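Local coordinates for protein binary enterotoxin of Clostridium perfringens component a (PDB 5WU0) that binds NAD(+) and NADH and probably ADP-ribosylates a target protein, as the enzymatic component of a two-part clostridial enterotoxin, at residues Ile295-Arg300 with Thr343-Asn348; Leu358-His363 with Ile416-Ile421. All blocks are in the same frame, centred on the assembly; numbering follows the deposited sequence.

Contact 1. Residues Ile295-Arg300 with Thr343-Asn348. With NAI (1,4-dihydronicotinamide adenine dinucleotide), chain B.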
loop_
_atom_site.group_PDB
_atom_site.type_symbol
_atom_site.label_atom_id
_atom_site.label_comp_id
_atom_site.label_asym_id
_atom_site.label_seq_id
_atom_site.Cartn_x
_atom_site.Cartn_y
_atom_site.Cartn_z
ATOM N N ILE A 295 2.051 -2.369 -10.943
ATOM C CA ILE A 295 2.223 -1.008 -10.453
ATOM C C ILE A 295 1.093 -0.577 -9.521
ATOM O O ILE A 295 -0.064 -0.933 -9.727
ATOM C CB ILE A 295 2.334 -0.015 -11.630
ATOM C CG1 ILE A 295 2.532 1.414 -11.113
ATOM C CG2 ILE A 295 1.097 -0.120 -12.528
ATOM C CD1 ILE A 295 2.885 2.414 -12.191
ATOM N N ILE A 296 1.435 0.171 -8.476
ATOM C CA ILE A 296 0.419 0.788 -7.646
ATOM C C ILE A 296 -0.084 2.082 -8.274
ATOM O O ILE A 296 0.710 2.910 -8.733
ATOM C CB ILE A 296 0.943 1.118 -6.230
ATOM C CG1 ILE A 296 1.720 -0.059 -5.652
ATOM C CG2 ILE A 296 -0.215 1.505 -5.341
ATOM C CD1 ILE A 296 0.886 -1.323 -5.518
ATOM N N THR A 297 -1.399 2.256 -8.280
ATOM C CA THR A 297 -2.001 3.515 -8.678
ATOM C C THR A 297 -3.051 3.930 -7.633
ATOM O O THR A 297 -3.447 3.105 -6.808
ATOM C CB THR A 297 -2.623 3.414 -10.086
ATOM O OG1 THR A 297 -2.887 4.735 -10.589
ATOM C CG2 THR A 297 -3.904 2.560 -10.061
ATOM N N TYR A 298 -3.480 5.196 -7.642
ATOM C CA TYR A 298 -4.390 5.696 -6.593
ATOM C C TYR A 298 -5.640 6.352 -7.166
ATOM O O TYR A 298 -5.637 6.853 -8.297
ATOM C CB TYR A 298 -3.683 6.706 -5.675
ATOM C CG TYR A 298 -2.399 6.220 -5.032
ATOM C CD1 TYR A 298 -1.186 6.297 -5.709
ATOM C CD2 TYR A 298 -2.394 5.721 -3.731
ATOM C CE1 TYR A 298 -0.011 5.857 -5.130
ATOM C CE2 TYR A 298 -1.217 5.275 -3.134
ATOM C CZ TYR A 298 -0.032 5.346 -3.833
ATOM O OH TYR A 298 1.133 4.902 -3.246
ATOM N N ARG A 299 -6.706 6.364 -6.373
ATOM C CA ARG A 299 -7.929 7.056 -6.756
ATOM C C ARG A 299 -8.651 7.641 -5.539
ATOM O O ARG A 299 -8.931 6.939 -4.567
ATOM C CB ARG A 299 -8.880 6.123 -7.522
ATOM C CG ARG A 299 -10.263 6.744 -7.775
ATOM C CD ARG A 299 -11.192 5.882 -8.658
ATOM N NE ARG A 299 -12.546 6.440 -8.659
ATOM C CZ ARG A 299 -12.948 7.462 -9.417
ATOM N NH1 ARG A 299 -12.107 8.039 -10.270
ATOM N NH2 ARG A 299 -14.199 7.910 -9.329
ATOM N N ARG A 300 -8.944 8.939 -5.602
ATOM C CA ARG A 300 -9.832 9.560 -4.643
ATOM C C ARG A 300 -11.255 9.194 -5.071
ATOM O O ARG A 300 -11.765 9.672 -6.099
ATOM C CB ARG A 300 -9.598 11.079 -4.592
ATOM C CG ARG A 300 -8.137 11.452 -4.280
ATOM C CD ARG A 300 -7.701 10.806 -2.948
ATOM N NE ARG A 300 -6.252 10.794 -2.722
ATOM C CZ ARG A 300 -5.641 11.368 -1.684
ATOM N NH1 ARG A 300 -6.335 12.034 -0.764
ATOM N NH2 ARG A 300 -4.322 11.286 -1.570
ATOM N N THR A 343 -7.453 6.900 -12.477
ATOM C CA THR A 343 -6.546 6.751 -11.350
ATOM C C THR A 343 -5.330 7.635 -11.562
ATOM O O THR A 343 -5.047 8.060 -12.690
ATOM C CB THR A 343 -6.051 5.302 -11.154
ATOM O OG1 THR A 343 -4.995 5.037 -12.086
ATOM C CG2 THR A 343 -7.179 4.296 -11.346
ATOM N N THR A 344 -4.631 7.919 -10.466
ATOM C CA THR A 344 -3.398 8.676 -10.523
ATOM C C THR A 344 -2.285 7.852 -9.889
ATOM O O THR A 344 -2.498 7.193 -8.861
ATOM C CB THR A 344 -3.546 10.058 -9.835
ATOM O OG1 THR A 344 -2.258 10.689 -9.744
ATOM C CG2 THR A 344 -4.132 9.902 -8.453
ATOM N N VAL A 345 -1.107 7.850 -10.517
ATOM C CA VAL A 345 0.001 7.037 -10.007
ATOM C C VAL A 345 0.711 7.719 -8.844
ATOM O O VAL A 345 1.629 7.144 -8.228
ATOM C CB VAL A 345 1.041 6.711 -11.097
ATOM C CG1 VAL A 345 0.416 5.867 -12.196
ATOM C CG2 VAL A 345 1.652 7.971 -11.651
ATOM N N LEU A 346 0.296 8.948 -8.543
ATOM C CA LEU A 346 0.851 9.674 -7.403
ATOM C C LEU A 346 -0.109 9.591 -6.227
ATOM O O LEU A 346 -1.324 9.698 -6.411
ATOM C CB LEU A 346 1.112 11.138 -7.753
ATOM C CG LEU A 346 2.142 11.537 -8.805
ATOM C CD1 LEU A 346 2.204 13.061 -8.871
ATOM C CD2 LEU A 346 3.510 10.952 -8.483
ATOM N N SER A 347 0.437 9.428 -5.023
ATOM C CA SER A 347 -0.366 9.364 -3.802
ATOM C C SER A 347 -0.939 10.714 -3.366
ATOM O O SER A 347 -1.831 10.743 -2.514
ATOM C CB SER A 347 0.461 8.754 -2.646
ATOM O OG SER A 347 1.576 9.565 -2.292
ATOM N N ASN A 348 -0.438 11.815 -3.942
ATOM C CA ASN A 348 -0.835 13.164 -3.528
ATOM C C ASN A 348 -2.345 13.345 -3.576
ATOM O O ASN A 348 -3.003 12.844 -4.475
ATOM C CB ASN A 348 -0.184 14.242 -4.409
ATOM C CG ASN A 348 1.323 14.090 -4.524
ATOM O OD1 ASN A 348 1.858 12.988 -4.423
ATOM N ND2 ASN A 348 2.013 15.204 -4.765
HETATM P PA NAI B . -15.833 9.637 -12.239
HETATM O O1A NAI B . -16.822 9.555 -13.375
HETATM O O2A NAI B . -15.017 8.410 -11.892
HETATM O O5B NAI B . -16.631 10.148 -10.931
HETATM C C5B NAI B . -17.881 10.822 -11.068
HETATM C C4B NAI B . -18.804 10.508 -9.899
HETATM O O4B NAI B . -19.421 9.233 -10.119
HETATM C C3B NAI B . -18.054 10.454 -8.569
HETATM O O3B NAI B . -18.869 11.052 -7.551
HETATM C C2B NAI B . -17.879 8.969 -8.311
HETATM O O2B NAI B . -17.873 8.638 -6.915
HETATM C C1B NAI B . -19.056 8.345 -9.049
HETATM N N9A NAI B . -18.663 7.020 -9.587
HETATM C C8A NAI B . -17.566 6.727 -10.310
HETATM N N7A NAI B . -17.530 5.402 -10.632
HETATM C C5A NAI B . -18.622 4.832 -10.082
HETATM C C6A NAI B . -19.210 3.477 -10.002
HETATM N N6A NAI B . -18.617 2.428 -10.592
HETATM N N1A NAI B . -20.359 3.312 -9.311
HETATM C C2A NAI B . -20.971 4.342 -8.701
HETATM N N3A NAI B . -20.498 5.599 -8.728
HETATM C C4A NAI B . -19.353 5.900 -9.385
HETATM O O3 NAI B . -14.796 10.847 -12.462
HETATM P PN NAI B . -14.029 11.647 -11.269
HETATM O O1N NAI B . -15.036 12.250 -10.316
HETATM O O2N NAI B . -12.874 10.832 -10.737
HETATM O O5D NAI B . -13.358 12.836 -12.122
HETATM C C5D NAI B . -12.664 12.478 -13.310
HETATM C C4D NAI B . -11.798 13.641 -13.721
HETATM O O4D NAI B . -10.730 13.708 -12.775
HETATM C C3D NAI B . -11.188 13.375 -15.087
HETATM O O3D NAI B . -10.931 14.621 -15.748
HETATM C C2D NAI B . -9.876 12.709 -14.739
HETATM O O2D NAI B . -8.900 12.970 -15.737
HETATM C C1D NAI B . -9.501 13.313 -13.391
HETATM N N1N NAI B . -8.816 12.348 -12.524
HETATM C C2N NAI B . -9.377 11.970 -11.350
HETATM C C3N NAI B . -8.745 11.062 -10.495
HETATM C C7N NAI B . -9.362 10.648 -9.185
HETATM O O7N NAI B . -8.609 10.356 -8.263
HETATM N N7N NAI B . -10.695 10.615 -9.056
HETATM C C4N NAI B . -7.416 10.451 -10.859
HETATM C C5N NAI B . -6.924 10.930 -12.149
HETATM C C6N NAI B . -7.638 11.847 -12.918
HETATM O O HOH W 1 2.745 4.670 -8.380
HETATM O O HOH W 2 -4.177 10.411 -4.531
#
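The ring of Tyr298 lies flat beneath the backbone of Ser347, whose CA sits over its centre, 3.7 Å from the centroid, in a CH-pi contact. Ser347 CB covers the same ring toward CZ, while the carbonyl oxygens of Thr344 and Val345 come up at the ring edge. With CG anti to its carbonyl carbon (chi1 -55°), Tyr298 slides its ring under the turn that follows Thr344; the hydroxyl continues to Asn215 and Ser347 OG turns to the backbone of Lys60. Thr297 and Thr343 cross at about a right angle; their OG1 atoms are 2.6 Å apart, the Thr297 hydroxyl also has Thr344 O within reach, and Thr343 OG1 also meets the backbone of Val385. Tyr298 and Thr344 form a single antiparallel, hydrogen-bonded bridge. Two neighbouring arginines then part company. Arg299 runs extended to the pyrophosphate of the dinucleotide, NH1 giving a bond of 2.9 Å to O2N of NAI, and is braced by Glu305. Arg300 folds back at chi2 (-57°) so that NH2 makes a weak bond with Ser347 O, while its backbone N and O hold the nicotinamide amide, N lying 3.0 Å from O7N of NAI. Water 1 bridges Ile296 O and Val345 O. Strand 358-364 flanks 295-300 in the sheet, strand 384-387 pairs with Thr343, and helix 220-237 packs on Ile295, Val345 and Leu346.

Contact 2. Residues Leu358-His363 with Ile416-Ile421; sequences LILRLH and IDATLI
Leu360 and Ile416, Arg361 and Asp417, Leu362 and Ala418, and His363 and Thr419 pair in parallel register at the centre of the mixed five-stranded sheet of this ADP-ribosyltransferase fold, strand order 1-3-5-4-2. The short strand axes approach to 4.7 Å and cross at -33°. Backbone bonds alternate between the strands: Ile416 N and Ala418 N give to Ile359 O and Arg361 O, Leu420 N gives to His363 O, and in return Arg361 N and His363 N give to Ile416 O and Ala418 O. The shortest joins Ile416 N to Ile359 O at 2.6 Å.

Apolar contacts gather on the face that carries Leu360, Leu362, Ile416 and Ala418. Leu360 CD1 touches both Ile416 CG2 and Ala418 CB, 3.9 Å from each. With CG anti to its backbone N (chi1 -173°), Leu362 brings CD1 against Ala418 CB and Leu420 CB, so the small alanine side chain is met by both leucines. Earlier along the strand, Leu358 CD2 reaches Ile416 CD1. Tyr393 packs on Leu360 from strand 391-403.

The other face carries Arg361, Asp417, His363 and Thr419. His363 and Thr419 lie alongside each other, pointing the same way, although their polar atoms bond to Gln213 and Asp396. Arg361 and Asp417 also run side by side, in a salt bridge whose guanidinium and carboxylate planes are only 28° apart. Asp138 engages Arg361 NH1, so the positive charge is shared between two carboxylates. The grip is side-on: NE meets Asp417 OD1 at 2.8 Å, and NH2 lies 3.0 Å from Asp417 OD2, on its syn lone pair.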
loop_
_atom_site.group_PDB
_atom_site.type_symbol
_atom_site.label_atom_id
_atom_site.label_comp_id
_atom_site.label_asym_id
_atom_site.label_seq_id
_atom_site.Cartn_x
_atom_site.Cartn_y
_atom_site.Cartn_z
ATOM N N LEU A 358 -12.359 8.472 0.826
ATOM C CA LEU A 358 -12.008 7.110 0.447
ATOM C C LEU A 358 -10.852 7.072 -0.528
ATOM O O LEU A 358 -11.010 7.433 -1.694
ATOM C CB LEU A 358 -13.230 6.419 -0.154
ATOM C CG LEU A 358 -14.369 6.308 0.861
ATOM C CD1 LEU A 358 -15.621 5.756 0.224
ATOM C CD2 LEU A 358 -13.926 5.422 2.006
ATOM N N ILE A 359 -9.685 6.653 -0.057
ATOM C CA ILE A 359 -8.500 6.612 -0.906
ATOM C C ILE A 359 -8.173 5.207 -1.422
ATOM O O ILE A 359 -7.777 4.322 -0.653
ATOM C CB ILE A 359 -7.282 7.148 -0.172
ATOM C CG1 ILE A 359 -7.572 8.550 0.363
ATOM C CG2 ILE A 359 -6.087 7.159 -1.109
ATOM C CD1 ILE A 359 -6.511 9.059 1.327
ATOM N N LEU A 360 -8.346 5.002 -2.729
ATOM C CA LEU A 360 -7.987 3.727 -3.346
ATOM C C LEU A 360 -6.481 3.645 -3.537
ATOM O O LEU A 360 -5.869 4.557 -4.082
ATOM C CB LEU A 360 -8.685 3.546 -4.694
ATOM C CG LEU A 360 -8.596 2.134 -5.285
ATOM C CD1 LEU A 360 -9.250 1.153 -4.319
ATOM C CD2 LEU A 360 -9.258 2.057 -6.666
ATOM N N ARG A 361 -5.888 2.559 -3.069
ATOM C CA ARG A 361 -4.496 2.252 -3.366
ATOM C C ARG A 361 -4.492 0.916 -4.105
ATOM O O ARG A 361 -4.558 -0.127 -3.482
ATOM C CB ARG A 361 -3.653 2.171 -2.092
ATOM C CG ARG A 361 -2.207 1.758 -2.330
ATOM C CD ARG A 361 -1.276 2.233 -1.195
ATOM N NE ARG A 361 -1.547 1.577 0.083
ATOM C CZ ARG A 361 -0.929 1.867 1.227
ATOM N NH1 ARG A 361 0.018 2.801 1.271
ATOM N NH2 ARG A 361 -1.252 1.214 2.335
ATOM N N LEU A 362 -4.421 0.966 -5.432
ATOM C CA LEU A 362 -4.704 -0.190 -6.281
ATOM C C LEU A 362 -3.453 -0.893 -6.791
ATOM O O LEU A 362 -2.620 -0.284 -7.486
ATOM C CB LEU A 362 -5.550 0.252 -7.487
ATOM C CG LEU A 362 -6.123 -0.792 -8.460
ATOM C CD1 LEU A 362 -6.987 -1.835 -7.726
ATOM C CD2 LEU A 362 -6.939 -0.128 -9.557
ATOM N N HIS A 363 -3.336 -2.181 -6.481
ATOM C CA HIS A 363 -2.355 -3.013 -7.155
ATOM C C HIS A 363 -2.886 -3.258 -8.562
ATOM O O HIS A 363 -3.879 -3.967 -8.755
ATOM C CB HIS A 363 -2.100 -4.341 -6.418
ATOM C CG HIS A 363 -1.162 -5.257 -7.148
ATOM N ND1 HIS A 363 0.204 -5.245 -6.944
ATOM C CD2 HIS A 363 -1.388 -6.186 -8.109
ATOM C CE1 HIS A 363 0.775 -6.144 -7.729
ATOM N NE2 HIS A 363 -0.166 -6.719 -8.457
ATOM N N ILE A 416 -7.980 2.277 0.993
ATOM C CA ILE A 416 -8.491 0.993 0.557
ATOM C C ILE A 416 -7.446 0.305 -0.301
ATOM O O ILE A 416 -7.254 0.645 -1.456
ATOM C CB ILE A 416 -9.832 1.123 -0.209
ATOM C CG1 ILE A 416 -10.973 1.428 0.757
ATOM C CG2 ILE A 416 -10.224 -0.191 -0.790
ATOM C CD1 ILE A 416 -11.137 2.863 1.088
ATOM N N ASP A 417 -6.732 -0.644 0.289
ATOM C CA ASP A 417 -5.821 -1.452 -0.501
ATOM C C ASP A 417 -6.631 -2.489 -1.252
ATOM O O ASP A 417 -7.425 -3.227 -0.663
ATOM C CB ASP A 417 -4.765 -2.109 0.369
ATOM C CG ASP A 417 -3.599 -1.192 0.646
ATOM O OD1 ASP A 417 -2.812 -0.931 -0.295
ATOM O OD2 ASP A 417 -3.466 -0.741 1.806
ATOM N N ALA A 418 -6.442 -2.536 -2.561
ATOM C CA ALA A 418 -7.261 -3.395 -3.389
ATOM C C ALA A 418 -6.417 -3.957 -4.512
ATOM O O ALA A 418 -5.354 -3.421 -4.816
ATOM C CB ALA A 418 -8.463 -2.639 -3.943
ATOM N N THR A 419 -6.886 -5.062 -5.086
ATOM C CA THR A 419 -6.262 -5.680 -6.246
ATOM C C THR A 419 -7.275 -5.667 -7.393
ATOM O O THR A 419 -8.437 -6.038 -7.199
ATOM C CB THR A 419 -5.817 -7.128 -5.951
ATOM O OG1 THR A 419 -4.967 -7.158 -4.792
ATOM C CG2 THR A 419 -5.088 -7.732 -7.169
ATOM N N LEU A 420 -6.853 -5.224 -8.574
ATOM C CA LEU A 420 -7.729 -5.246 -9.741
ATOM C C LEU A 420 -7.737 -6.663 -10.301
ATOM O O LEU A 420 -6.679 -7.210 -10.599
ATOM C CB LEU A 420 -7.263 -4.238 -10.812
ATOM C CG LEU A 420 -8.189 -3.932 -12.006
ATOM C CD1 LEU A 420 -9.315 -2.982 -11.607
ATOM C CD2 LEU A 420 -7.421 -3.347 -13.179
ATOM N N ILE A 421 -8.918 -7.260 -10.441
ATOM C CA ILE A 421 -9.014 -8.621 -10.964
ATOM C C ILE A 421 -9.881 -8.717 -12.221
ATOM O O ILE A 421 -10.650 -7.807 -12.562
ATOM C CB ILE A 421 -9.577 -9.600 -9.918
ATOM C CG1 ILE A 421 -11.087 -9.413 -9.769
ATOM C CG2 ILE A 421 -8.847 -9.452 -8.583
ATOM C CD1 ILE A 421 -11.705 -10.398 -8.815
ATOM O OXT ILE A 421 -9.822 -9.733 -12.921
#

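Overall arrangement
Contacts 1 and 2, centres 9 Å apart, meet along the antiparallel pairing of strands 295-301 and 358-364. There Leu362 N lies 2.7 Å from Thr297 O, and Leu360 N lies 2.7 Å from Arg299 O, both probable hydrogen bonds. The Tyr298 ring spans the two, its CE2 packed 3.6 Å from Arg361 CD. Contact 1 touches the dinucleotide directly, whereas contact 2 is set back, the Leu360 side chain about 8 Å from NAI but only about 4 Å from the side chain of Arg299. Ile359 approaches Arg300 equally closely. Strand 358-364 thus backs the arginine-bearing strand directly, with 411-420 one strand further in, while Glu384, Arg356 and Asn258 add further bonds to the ligand.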